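Long-range contacts in TT1561 protein (Thermus thermophilus, PDB 1UF3), which is of unknown function but binds calcium ions and is probably a phosphoesterase of the calcineurin-like superfamily: residues P159-L164 against K192-L196; N180-V186 against A198-P204; I8-S12 against F24-A28. All blocks are in the same frame, centred on the assembly; numbering follows the deposited sequence.

Contact 1: residues P159-L164 against K192-L196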
ATOM      1  N   PRO A 159       2.077  29.782  26.240  1.00 25.50           N
ATOM      2  CA  PRO A 159       3.292  30.382  26.797  1.00 26.23           C
ATOM      3  C   PRO A 159       3.290  31.889  26.510  1.00 25.58           C
ATOM      4  O   PRO A 159       2.625  32.360  25.590  1.00 25.76           O
ATOM      5  CB  PRO A 159       4.403  29.671  26.040  1.00 23.41           C
ATOM      6  CG  PRO A 159       3.786  29.497  24.684  1.00 22.75           C
ATOM      7  CD  PRO A 159       2.391  29.014  25.022  1.00 24.02           C
ATOM      8  N   TYR A 160       4.012  32.645  27.320  1.00 27.62           N
ATOM      9  CA  TYR A 160       4.107  34.077  27.103  1.00 26.80           C
ATOM     10  C   TYR A 160       4.924  34.243  25.834  1.00 26.62           C
ATOM     11  O   TYR A 160       6.000  33.647  25.715  1.00 24.96           O
ATOM     12  CB  TYR A 160       4.855  34.729  28.245  1.00 28.72           C
ATOM     13  CG  TYR A 160       5.322  36.112  27.891  1.00 31.37           C
ATOM     14  CD1 TYR A 160       4.446  37.194  27.962  1.00 33.37           C
ATOM     15  CD2 TYR A 160       6.638  36.342  27.482  1.00 30.93           C
ATOM     16  CE1 TYR A 160       4.863  38.486  27.645  1.00 34.47           C
ATOM     17  CE2 TYR A 160       7.075  37.635  27.156  1.00 33.70           C
ATOM     18  CZ  TYR A 160       6.176  38.705  27.245  1.00 34.54           C
ATOM     19  OH  TYR A 160       6.576  39.990  26.945  1.00 34.67           O
ATOM     20  N   HIS A 161       4.422  35.047  24.901  1.00 27.02           N
ATOM     21  CA  HIS A 161       5.094  35.281  23.626  1.00 30.12           C
ATOM     22  C   HIS A 161       4.523  36.562  23.031  1.00 32.48           C
ATOM     23  O   HIS A 161       3.330  36.633  22.722  1.00 31.66           O
ATOM     24  CB  HIS A 161       4.831  34.115  22.662  1.00 30.30           C
ATOM     25  CG  HIS A 161       5.636  34.171  21.400  1.00 31.86           C
ATOM     26  ND1 HIS A 161       5.366  35.054  20.379  1.00 31.66           N
ATOM     27  CD2 HIS A 161       6.726  33.467  21.007  1.00 33.62           C
ATOM     28  CE1 HIS A 161       6.253  34.896  19.412  1.00 31.14           C
ATOM     29  NE2 HIS A 161       7.091  33.940  19.768  1.00 32.75           N
ATOM     30  N   LYS A 162       5.381  37.564  22.860  1.00 33.65           N
ATOM     31  CA  LYS A 162       4.955  38.848  22.318  1.00 36.55           C
ATOM     32  C   LYS A 162       4.179  38.706  21.011  1.00 36.67           C
ATOM     33  O   LYS A 162       3.349  39.553  20.673  1.00 38.04           O
ATOM     34  CB  LYS A 162       6.170  39.772  22.140  1.00 37.60           C
ATOM     35  CG  LYS A 162       6.879  40.103  23.453  1.00 38.38           C
ATOM     36  CD  LYS A 162       7.694  41.397  23.359  1.00 42.31           C
ATOM     37  CE  LYS A 162       8.318  41.764  24.709  1.00 44.48           C
ATOM     38  NZ  LYS A 162       9.030  43.083  24.680  1.00 46.85           N
ATOM     39  N   GLY A 163       4.430  37.627  20.282  1.00 36.46           N
ATOM     40  CA  GLY A 163       3.712  37.412  19.042  1.00 35.45           C
ATOM     41  C   GLY A 163       2.354  36.756  19.257  1.00 36.82           C
ATOM     42  O   GLY A 163       1.347  37.275  18.790  1.00 37.61           O
ATOM     43  N   LEU A 164       2.323  35.637  19.988  1.00 36.17           N
ATOM     44  CA  LEU A 164       1.094  34.861  20.253  1.00 35.23           C
ATOM     45  C   LEU A 164       0.156  35.309  21.375  1.00 34.59           C
ATOM     46  O   LEU A 164      -1.067  35.277  21.217  1.00 33.84           O
ATOM     47  CB  LEU A 164       1.448  33.390  20.529  1.00 36.13           C
ATOM     48  CG  LEU A 164       2.029  32.518  19.418  1.00 36.74           C
ATOM     49  CD1 LEU A 164       2.340  31.141  19.970  1.00 39.48           C
ATOM     50  CD2 LEU A 164       1.040  32.406  18.286  1.00 38.25           C
ATOM     51  N   LYS A 192      -2.782  29.893  14.449  1.00 27.36           N
ATOM     52  CA  LYS A 192      -1.607  30.726  14.254  1.00 27.11           C
ATOM     53  C   LYS A 192      -0.407  30.043  14.866  1.00 25.75           C
ATOM     54  O   LYS A 192      -0.542  29.091  15.642  1.00 24.24           O
ATOM     55  CB  LYS A 192      -1.786  32.103  14.892  1.00 28.81           C
ATOM     56  CG  LYS A 192      -1.434  32.167  16.348  1.00 30.29           C
ATOM     57  CD  LYS A 192      -2.655  32.200  17.213  1.00 33.83           C
ATOM     58  CE  LYS A 192      -3.452  33.468  17.005  1.00 34.68           C
ATOM     59  NZ  LYS A 192      -4.682  33.432  17.837  1.00 35.41           N
ATOM     60  N   HIS A 193       0.773  30.537  14.534  1.00 23.91           N
ATOM     61  CA  HIS A 193       1.969  29.916  15.051  1.00 23.78           C
ATOM     62  C   HIS A 193       3.150  30.856  15.023  1.00 24.02           C
ATOM     63  O   HIS A 193       3.211  31.782  14.210  1.00 25.71           O
ATOM     64  CB  HIS A 193       2.265  28.653  14.231  1.00 20.62           C
ATOM     65  CG  HIS A 193       2.536  28.923  12.785  1.00 18.51           C
ATOM     66  ND1 HIS A 193       3.811  28.978  12.263  1.00 21.93           N
ATOM     67  CD2 HIS A 193       1.698  29.154  11.748  1.00 19.60           C
ATOM     68  CE1 HIS A 193       3.748  29.225  10.966  1.00 19.32           C
ATOM     69  NE2 HIS A 193       2.475  29.339  10.627  1.00 19.74           N
ATOM     70  N   GLU A 194       4.098  30.600  15.911  1.00 24.85           N
ATOM     71  CA  GLU A 194       5.305  31.409  15.992  1.00 28.79           C
ATOM     72  C   GLU A 194       6.443  30.542  16.489  1.00 28.38           C
ATOM     73  O   GLU A 194       6.214  29.443  16.978  1.00 27.41           O
ATOM     74  CB  GLU A 194       5.096  32.551  16.990  1.00 30.57           C
ATOM     75  CG  GLU A 194       4.080  33.582  16.557  1.00 35.48           C
ATOM     76  CD  GLU A 194       4.735  34.706  15.779  1.00 39.13           C
ATOM     77  OE1 GLU A 194       5.045  34.511  14.585  1.00 39.47           O
ATOM     78  OE2 GLU A 194       4.963  35.777  16.383  1.00 42.76           O
HETATM   79  N   MSE A 195       7.668  31.037  16.354  1.00 27.60           N
HETATM   80  CA  MSE A 195       8.821  30.320  16.865  1.00 27.13           C
HETATM   81  C   MSE A 195       9.147  30.936  18.224  1.00 28.07           C
HETATM   82  O   MSE A 195       9.011  32.150  18.415  1.00 26.41           O
HETATM   83  CB  MSE A 195      10.038  30.497  15.949  1.00 27.10           C
HETATM   84  CG  MSE A 195       9.863  29.972  14.539  1.00 27.15           C
HETATM   85 SE   MSE A 195       9.629  28.030  14.485  1.00 29.03          SE
HETATM   86  CE  MSE A 195      11.103  27.484  15.580  1.00 22.46           C
ATOM     87  N   LEU A 196       9.549  30.087  19.164  1.00 26.89           N
ATOM     88  CA  LEU A 196       9.962  30.500  20.497  1.00 27.72           C
ATOM     89  C   LEU A 196      11.309  29.798  20.595  1.00 30.49           C
ATOM     90  O   LEU A 196      11.398  28.609  20.968  1.00 29.96           O
ATOM     91  CB  LEU A 196       9.004  29.971  21.572  1.00 26.80           C
ATOM     92  CG  LEU A 196       9.135  30.635  22.956  1.00 29.71           C
ATOM     93  CD1 LEU A 196       7.945  30.259  23.829  1.00 27.87           C
ATOM     94  CD2 LEU A 196      10.470  30.238  23.622  1.00 28.04           C
TER

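Contact 2: residues N180-V186 against A198-P204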
ATOM      1  N   ASN A 180      13.438  22.625  24.875  1.00 23.75           N
ATOM      2  CA  ASN A 180      13.648  22.840  23.462  1.00 24.86           C
ATOM      3  C   ASN A 180      12.888  21.872  22.567  1.00 24.30           C
ATOM      4  O   ASN A 180      13.461  21.259  21.653  1.00 23.99           O
ATOM      5  CB  ASN A 180      15.143  22.785  23.167  1.00 28.60           C
ATOM      6  CG  ASN A 180      15.887  23.939  23.815  1.00 33.16           C
ATOM      7  OD1 ASN A 180      15.663  25.107  23.468  1.00 35.59           O
ATOM      8  ND2 ASN A 180      16.759  23.628  24.768  1.00 32.51           N
ATOM      9  N   PRO A 181      11.575  21.727  22.806  1.00 21.19           N
ATOM     10  CA  PRO A 181      10.811  20.811  21.963  1.00 18.91           C
ATOM     11  C   PRO A 181      10.753  21.314  20.555  1.00 20.17           C
ATOM     12  O   PRO A 181      10.870  22.517  20.303  1.00 21.36           O
ATOM     13  CB  PRO A 181       9.425  20.803  22.605  1.00 19.46           C
ATOM     14  CG  PRO A 181       9.350  22.197  23.265  1.00 19.93           C
ATOM     15  CD  PRO A 181      10.730  22.321  23.866  1.00 19.53           C
ATOM     16  N   LEU A 182      10.557  20.381  19.641  1.00 17.52           N
ATOM     17  CA  LEU A 182      10.440  20.668  18.243  1.00 19.93           C
ATOM     18  C   LEU A 182       9.106  21.335  17.932  1.00 20.57           C
ATOM     19  O   LEU A 182       9.045  22.271  17.134  1.00 22.57           O
ATOM     20  CB  LEU A 182      10.540  19.378  17.460  1.00 20.42           C
ATOM     21  CG  LEU A 182      10.337  19.546  15.970  1.00 24.28           C
ATOM     22  CD1 LEU A 182      11.569  20.229  15.420  1.00 27.85           C
ATOM     23  CD2 LEU A 182      10.144  18.174  15.301  1.00 28.76           C
ATOM     24  N   LEU A 183       8.034  20.815  18.526  1.00 19.04           N
ATOM     25  CA  LEU A 183       6.694  21.362  18.329  1.00 18.89           C
ATOM     26  C   LEU A 183       5.996  21.456  19.678  1.00 19.98           C
ATOM     27  O   LEU A 183       6.192  20.618  20.558  1.00 19.66           O
ATOM     28  CB  LEU A 183       5.868  20.490  17.374  1.00 17.49           C
ATOM     29  CG  LEU A 183       4.333  20.616  17.444  1.00 17.54           C
ATOM     30  CD1 LEU A 183       3.875  21.998  16.906  1.00 18.60           C
ATOM     31  CD2 LEU A 183       3.691  19.497  16.647  1.00 16.11           C
ATOM     32  N   VAL A 184       5.218  22.518  19.850  1.00 21.31           N
ATOM     33  CA  VAL A 184       4.455  22.733  21.069  1.00 19.94           C
ATOM     34  C   VAL A 184       3.058  23.100  20.581  1.00 20.78           C
ATOM     35  O   VAL A 184       2.886  24.049  19.791  1.00 20.94           O
ATOM     36  CB  VAL A 184       5.008  23.917  21.912  1.00 21.84           C
ATOM     37  CG1 VAL A 184       4.157  24.104  23.198  1.00 19.29           C
ATOM     38  CG2 VAL A 184       6.449  23.658  22.293  1.00 19.14           C
ATOM     39  N   LEU A 185       2.065  22.328  20.995  1.00 18.31           N
ATOM     40  CA  LEU A 185       0.686  22.620  20.610  1.00 20.22           C
ATOM     41  C   LEU A 185      -0.047  23.173  21.846  1.00 19.71           C
ATOM     42  O   LEU A 185       0.070  22.618  22.945  1.00 18.24           O
ATOM     43  CB  LEU A 185      -0.014  21.344  20.113  1.00 21.97           C
ATOM     44  CG  LEU A 185       0.210  20.953  18.644  1.00 24.38           C
ATOM     45  CD1 LEU A 185      -0.311  19.544  18.384  1.00 26.06           C
ATOM     46  CD2 LEU A 185      -0.524  21.940  17.740  1.00 27.75           C
ATOM     47  N   VAL A 186      -0.781  24.269  21.688  1.00 20.23           N
ATOM     48  CA  VAL A 186      -1.512  24.824  22.841  1.00 19.42           C
ATOM     49  C   VAL A 186      -2.954  25.155  22.467  1.00 19.34           C
ATOM     50  O   VAL A 186      -3.296  25.305  21.299  1.00 19.52           O
ATOM     51  CB  VAL A 186      -0.822  26.117  23.416  1.00 21.59           C
ATOM     52  CG1 VAL A 186       0.554  25.787  23.970  1.00 20.26           C
ATOM     53  CG2 VAL A 186      -0.734  27.195  22.328  1.00 19.67           C
ATOM     54  N   ALA A 198      14.123  27.758  19.296  1.00 26.76           N
ATOM     55  CA  ALA A 198      14.120  26.756  18.237  1.00 27.23           C
ATOM     56  C   ALA A 198      12.816  25.944  18.220  1.00 26.68           C
ATOM     57  O   ALA A 198      12.674  25.021  17.414  1.00 27.24           O
ATOM     58  CB  ALA A 198      15.312  25.825  18.408  1.00 27.15           C
ATOM     59  N   SER A 199      11.865  26.302  19.089  1.00 25.09           N
ATOM     60  CA  SER A 199      10.581  25.583  19.186  1.00 21.98           C
ATOM     61  C   SER A 199       9.454  26.207  18.377  1.00 21.04           C
ATOM     62  O   SER A 199       9.236  27.409  18.447  1.00 20.49           O
ATOM     63  CB  SER A 199      10.102  25.508  20.640  1.00 20.19           C
ATOM     64  OG  SER A 199      11.099  25.050  21.537  1.00 20.84           O
ATOM     65  N   TRP A 200       8.737  25.382  17.620  1.00 20.02           N
ATOM     66  CA  TRP A 200       7.604  25.822  16.820  1.00 19.33           C
ATOM     67  C   TRP A 200       6.353  25.716  17.711  1.00 20.79           C
ATOM     68  O   TRP A 200       5.952  24.620  18.113  1.00 21.37           O
ATOM     69  CB  TRP A 200       7.454  24.926  15.591  1.00 18.34           C
ATOM     70  CG  TRP A 200       6.350  25.311  14.624  1.00 18.31           C
ATOM     71  CD1 TRP A 200       5.947  26.579  14.295  1.00 17.41           C
ATOM     72  CD2 TRP A 200       5.590  24.425  13.781  1.00 19.25           C
ATOM     73  NE1 TRP A 200       5.005  26.539  13.307  1.00 20.13           N
ATOM     74  CE2 TRP A 200       4.763  25.231  12.968  1.00 18.49           C
ATOM     75  CE3 TRP A 200       5.537  23.032  13.629  1.00 20.61           C
ATOM     76  CZ2 TRP A 200       3.898  24.699  12.019  1.00 19.80           C
ATOM     77  CZ3 TRP A 200       4.664  22.490  12.665  1.00 18.31           C
ATOM     78  CH2 TRP A 200       3.861  23.321  11.878  1.00 21.85           C
ATOM     79  N   VAL A 201       5.757  26.853  18.048  1.00 21.29           N
ATOM     80  CA  VAL A 201       4.561  26.860  18.890  1.00 20.82           C
ATOM     81  C   VAL A 201       3.347  27.115  18.024  1.00 21.42           C
ATOM     82  O   VAL A 201       3.248  28.139  17.330  1.00 21.61           O
ATOM     83  CB  VAL A 201       4.639  27.923  19.979  1.00 21.28           C
ATOM     84  CG1 VAL A 201       3.370  27.883  20.840  1.00 21.51           C
ATOM     85  CG2 VAL A 201       5.862  27.699  20.820  1.00 20.57           C
ATOM     86  N   VAL A 202       2.421  26.169  18.075  1.00 20.89           N
ATOM     87  CA  VAL A 202       1.214  26.212  17.276  1.00 20.99           C
ATOM     88  C   VAL A 202      -0.080  26.247  18.084  1.00 23.22           C
ATOM     89  O   VAL A 202      -0.250  25.507  19.061  1.00 24.03           O
ATOM     90  CB  VAL A 202       1.133  24.971  16.328  1.00 21.11           C
ATOM     91  CG1 VAL A 202      -0.203  24.979  15.560  1.00 19.61           C
ATOM     92  CG2 VAL A 202       2.346  24.958  15.353  1.00 20.44           C
ATOM     93  N   VAL A 203      -0.972  27.137  17.664  1.00 21.78           N
ATOM     94  CA  VAL A 203      -2.305  27.273  18.238  1.00 22.70           C
ATOM     95  C   VAL A 203      -3.064  26.688  17.060  1.00 21.29           C
ATOM     96  O   VAL A 203      -3.248  27.337  16.030  1.00 22.60           O
ATOM     97  CB  VAL A 203      -2.660  28.772  18.480  1.00 23.13           C
ATOM     98  CG1 VAL A 203      -4.123  28.920  18.803  1.00 23.24           C
ATOM     99  CG2 VAL A 203      -1.817  29.315  19.631  1.00 22.15           C
ATOM    100  N   PRO A 204      -3.472  25.421  17.173  1.00 22.06           N
ATOM    101  CA  PRO A 204      -4.188  24.765  16.084  1.00 21.66           C
ATOM    102  C   PRO A 204      -5.597  25.233  15.806  1.00 22.92           C
ATOM    103  O   PRO A 204      -6.131  24.972  14.737  1.00 21.20           O
ATOM    104  CB  PRO A 204      -4.125  23.296  16.483  1.00 23.42           C
ATOM    105  CG  PRO A 204      -4.219  23.364  17.963  1.00 23.54           C
ATOM    106  CD  PRO A 204      -3.248  24.488  18.292  1.00 23.34           C
TER
HETATM  107  O   HOH W   1      12.913  26.797  22.773  1.00 42.12           O
HETATM  108  O   HOH W   2      11.119  23.436  16.085  1.00 31.80           O

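Contact 3: residues I8-S12 against F24-A28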
ATOM      1  N   ILE A   8       0.275  16.372  10.967  1.00 20.61           N
ATOM      2  CA  ILE A   8      -0.533  16.188  12.157  1.00 18.89           C
ATOM      3  C   ILE A   8      -1.800  17.022  12.091  1.00 22.41           C
ATOM      4  O   ILE A   8      -1.736  18.249  11.881  1.00 22.01           O
ATOM      5  CB  ILE A   8       0.234  16.600  13.391  1.00 18.21           C
ATOM      6  CG1 ILE A   8       1.502  15.756  13.549  1.00 18.94           C
ATOM      7  CG2 ILE A   8      -0.631  16.478  14.606  1.00 19.92           C
ATOM      8  CD1 ILE A   8       2.429  16.378  14.565  1.00 18.30           C
ATOM      9  N   LEU A   9      -2.946  16.353  12.249  1.00 20.96           N
ATOM     10  CA  LEU A   9      -4.250  17.021  12.275  1.00 22.07           C
ATOM     11  C   LEU A   9      -4.420  17.442  13.744  1.00 21.62           C
ATOM     12  O   LEU A   9      -4.339  16.607  14.666  1.00 21.71           O
ATOM     13  CB  LEU A   9      -5.348  16.038  11.847  1.00 23.29           C
ATOM     14  CG  LEU A   9      -6.776  16.563  11.732  1.00 23.46           C
ATOM     15  CD1 LEU A   9      -6.817  17.705  10.734  1.00 20.58           C
ATOM     16  CD2 LEU A   9      -7.701  15.413  11.288  1.00 22.12           C
ATOM     17  N   ALA A  10      -4.621  18.735  13.970  1.00 19.27           N
ATOM     18  CA  ALA A  10      -4.720  19.262  15.327  1.00 18.44           C
ATOM     19  C   ALA A  10      -5.851  20.270  15.583  1.00 17.88           C
ATOM     20  O   ALA A  10      -6.321  20.934  14.672  1.00 18.78           O
ATOM     21  CB  ALA A  10      -3.388  19.893  15.707  1.00 17.66           C
ATOM     22  N   THR A  11      -6.251  20.368  16.843  1.00 20.23           N
ATOM     23  CA  THR A  11      -7.315  21.271  17.264  1.00 21.89           C
ATOM     24  C   THR A  11      -7.344  21.248  18.778  1.00 22.60           C
ATOM     25  O   THR A  11      -6.671  20.411  19.420  1.00 21.85           O
ATOM     26  CB  THR A  11      -8.694  20.819  16.733  1.00 23.90           C
ATOM     27  OG1 THR A  11      -9.649  21.858  16.963  1.00 26.07           O
ATOM     28  CG2 THR A  11      -9.173  19.563  17.468  1.00 23.69           C
ATOM     29  N   SER A  12      -8.125  22.160  19.356  1.00 22.39           N
ATOM     30  CA  SER A  12      -8.241  22.251  20.809  1.00 21.31           C
ATOM     31  C   SER A  12      -9.655  22.592  21.273  1.00 20.62           C
ATOM     32  O   SER A  12     -10.533  22.902  20.485  1.00 20.48           O
ATOM     33  CB  SER A  12      -7.307  23.336  21.340  1.00 22.73           C
ATOM     34  OG  SER A  12      -7.745  24.603  20.852  1.00 23.21           O
ATOM     35  N   PHE A  24     -14.321  16.403  12.323  1.00 26.72           N
ATOM     36  CA  PHE A  24     -12.875  16.551  12.493  1.00 26.82           C
ATOM     37  C   PHE A  24     -12.187  15.216  12.193  1.00 26.98           C
ATOM     38  O   PHE A  24     -11.235  15.155  11.419  1.00 25.93           O
ATOM     39  CB  PHE A  24     -12.562  16.991  13.928  1.00 24.30           C
ATOM     40  CG  PHE A  24     -11.084  17.060  14.245  1.00 23.72           C
ATOM     41  CD1 PHE A  24     -10.282  18.058  13.699  1.00 22.20           C
ATOM     42  CD2 PHE A  24     -10.496  16.109  15.074  1.00 23.39           C
ATOM     43  CE1 PHE A  24      -8.903  18.114  13.967  1.00 23.93           C
ATOM     44  CE2 PHE A  24      -9.115  16.149  15.357  1.00 25.00           C
ATOM     45  CZ  PHE A  24      -8.317  17.158  14.798  1.00 22.85           C
ATOM     46  N   VAL A  25     -12.690  14.153  12.807  1.00 26.70           N
ATOM     47  CA  VAL A  25     -12.147  12.810  12.611  1.00 27.07           C
ATOM     48  C   VAL A  25     -12.252  12.374  11.153  1.00 29.21           C
ATOM     49  O   VAL A  25     -11.312  11.776  10.616  1.00 30.24           O
ATOM     50  CB  VAL A  25     -12.867  11.796  13.533  1.00 25.06           C
ATOM     51  CG1 VAL A  25     -12.525  10.368  13.144  1.00 25.03           C
ATOM     52  CG2 VAL A  25     -12.459  12.060  14.968  1.00 22.80           C
ATOM     53  N   LYS A  26     -13.373  12.682  10.505  1.00 29.27           N
ATOM     54  CA  LYS A  26     -13.553  12.319   9.103  1.00 33.12           C
ATOM     55  C   LYS A  26     -12.682  13.113   8.127  1.00 34.32           C
ATOM     56  O   LYS A  26     -12.674  12.842   6.928  1.00 37.14           O
ATOM     57  CB  LYS A  26     -15.015  12.464   8.703  1.00 35.32           C
ATOM     58  CG  LYS A  26     -15.916  11.528   9.447  1.00 39.07           C
ATOM     59  CD  LYS A  26     -17.241  11.379   8.729  1.00 41.77           C
ATOM     60  CE  LYS A  26     -18.135  10.390   9.442  1.00 43.87           C
ATOM     61  NZ  LYS A  26     -19.484  10.329   8.802  1.00 47.66           N
ATOM     62  N   LEU A  27     -11.944  14.088   8.640  1.00 34.44           N
ATOM     63  CA  LEU A  27     -11.066  14.892   7.804  1.00 34.73           C
ATOM     64  C   LEU A  27      -9.741  14.181   7.573  1.00 33.02           C
ATOM     65  O   LEU A  27      -9.065  14.423   6.572  1.00 31.97           O
ATOM     66  CB  LEU A  27     -10.713  16.212   8.487  1.00 34.42           C
ATOM     67  CG  LEU A  27     -11.740  17.242   8.910  1.00 34.20           C
ATOM     68  CD1 LEU A  27     -10.994  18.310   9.675  1.00 36.74           C
ATOM     69  CD2 LEU A  27     -12.432  17.834   7.709  1.00 34.65           C
ATOM     70  N   ALA A  28      -9.359  13.342   8.531  1.00 30.36           N
ATOM     71  CA  ALA A  28      -8.079  12.663   8.477  1.00 29.07           C
ATOM     72  C   ALA A  28      -7.776  11.885   7.199  1.00 27.41           C
ATOM     73  O   ALA A  28      -6.721  12.075   6.617  1.00 27.47           O
ATOM     74  CB  ALA A  28      -7.912  11.756   9.720  1.00 29.40           C
TER

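Contact 1: residues P159-L164 against K192-L196
A turn in the loop between strand 151-155 and helix 170-179 packs here against the first strand of a beta hairpin, 192-196. His161 is the hub. His161 NE2 donates a hydrogen bond to Met195 O at 3.0 Å, and Met195 is a selenomethionine in this crystal. On the other side of the same ring, His161 ND1 accepts a hydrogen bond from Gly163 N at 2.7 Å. Leu164 N also donates to His161 ND1, at 3.1 Å. One nitrogen donates and the other accepts, so the imidazole links the turn to the strand and also holds the turn in shape. In the hairpin, Lys192 and Glu194 make backbone bonds to Val203 and Val201 of strand 199-203. Met195 O points the other way and is taken up by the loop. Strand 192-196 pairs within the chain only with 199-203, so the loop lines the side that has no strand partner there. Glu194 lies along the turn. Glu194 OE2 is 3.4 Å from Gly163 CA, and an ideal CB on Gly163 would clash with that oxygen. Glu194 CG lies 3.7 Å from Leu164 CG. At the other end, Leu196 CD1 meets Pro159 CB at 4.2 Å, and Leu196 CG sits 4.2 Å from CD2 of the His161 ring, at the ring edge. Pro159 also touches Val172, Ala173 and Ile176, so the apolar end of the contact continues onto helix 170-179. Lys192 sends its NZ elsewhere, to Gly190 O.

Contact 2: residues N180-V186 against A198-P204
Four backbone hydrogen bonds zip strand 183-186 to strand 199-203. Trp200 N donates to Leu182 O at 3.2 Å, and Val184 N to Trp200 O at 2.8 Å. Val202 N donates to Val184 O at 2.8 Å, and Val186 N to Val202 O at 3.0 Å. Ser199 OG donates to Pro181 O at 2.8 Å. A water adds a bridge by donating to Leu182 O and Ala198 O, both at 2.6 Å. The strands run parallel, with axes 4.7 Å apart and 21° between them. Strand 192-196 lies between them in sequence and pairs antiparallel with 199-203, so the chain returns through a hairpin and not a helix. This is one of the two central sheets of the alpha/beta/beta/alpha sandwich of calcineurin-like metallophosphoesterases. Leu183, Leu185, Trp200 and Val202 share one face and touch Leu215 of the opposing sheet. On that face Leu183 CD1 reaches Trp200 CE3 at 3.8 Å and Val202 CG2 at 3.7 Å, and Leu185 CD2 meets Val202 CB at 3.7 Å. The other face carries Val184 and Val201, with Val184 CB 4.0 Å from Val201 CG2. Near the end of the pair, Val186 CG2 packs on Val203 CG2 at 3.6 Å.

Contact 3: residues I8-S12 against F24-A28
The ring of Phe24 is a flat bump that slots into a notch on strand 7-12. Leu9 and Thr11 form the walls of the notch, because residues two apart on a strand point to the same side. Leu9 CD2 makes a CH-pi contact over one face of the Phe24 ring, 4.2 Å from its centroid. Thr11 CG2 makes another over the opposite face, 3.9 Å from the Phe24 centroid. The floor is backbone: Ala10 O is 3.9 Å from Phe24 CE1, while the Ala10 side chain points away. Leu9 is itself a bump. It fits a hollow where helix 18-25 gives way to helix 27-31, with Leu9 CG 3.5 Å from Phe24 CE1 and Leu9 CD2 4.2 Å from Leu27 CB and 4.0 Å from Ala28 CB. The two helices connect strand 7-12 to its parallel neighbour 35-39, a beta-alpha-beta crossover. The side chain of Ala28 is about 9 Å from a bound calcium ion. Tyr212 and Ile36 also touch Phe24. No hydrogen bond joins the two segments. Thr11 bonds its OG1 to Glu211 O and lays its methyl on the ring. The contact is apolar, so it depends on burial and shape rather than directional polar bonds.

How the contacts relate
Contact 3 comes first along the chain and closes before the others open. Contacts 1 and 2 alternate in sequence, and their centres are about 9 Å apart. They share a sheet, where strands 192-196 and 199-203 are neighbours and Glu194 O and Val201 N, 2.8 Å apart, probably form a hydrogen bond. Contact 3 belongs to the other sheet, about 17 Å from contact 2 and about 22 Å from contact 1, centre to centre. Contact 2 meets it across the sandwich, where Pro204 CB touches Ala10 CB at 3.6 Å. The core is thus continuous from one sheet to the other, with helices outside at contact 3 and a surface loop beside the hairpin at contact 1.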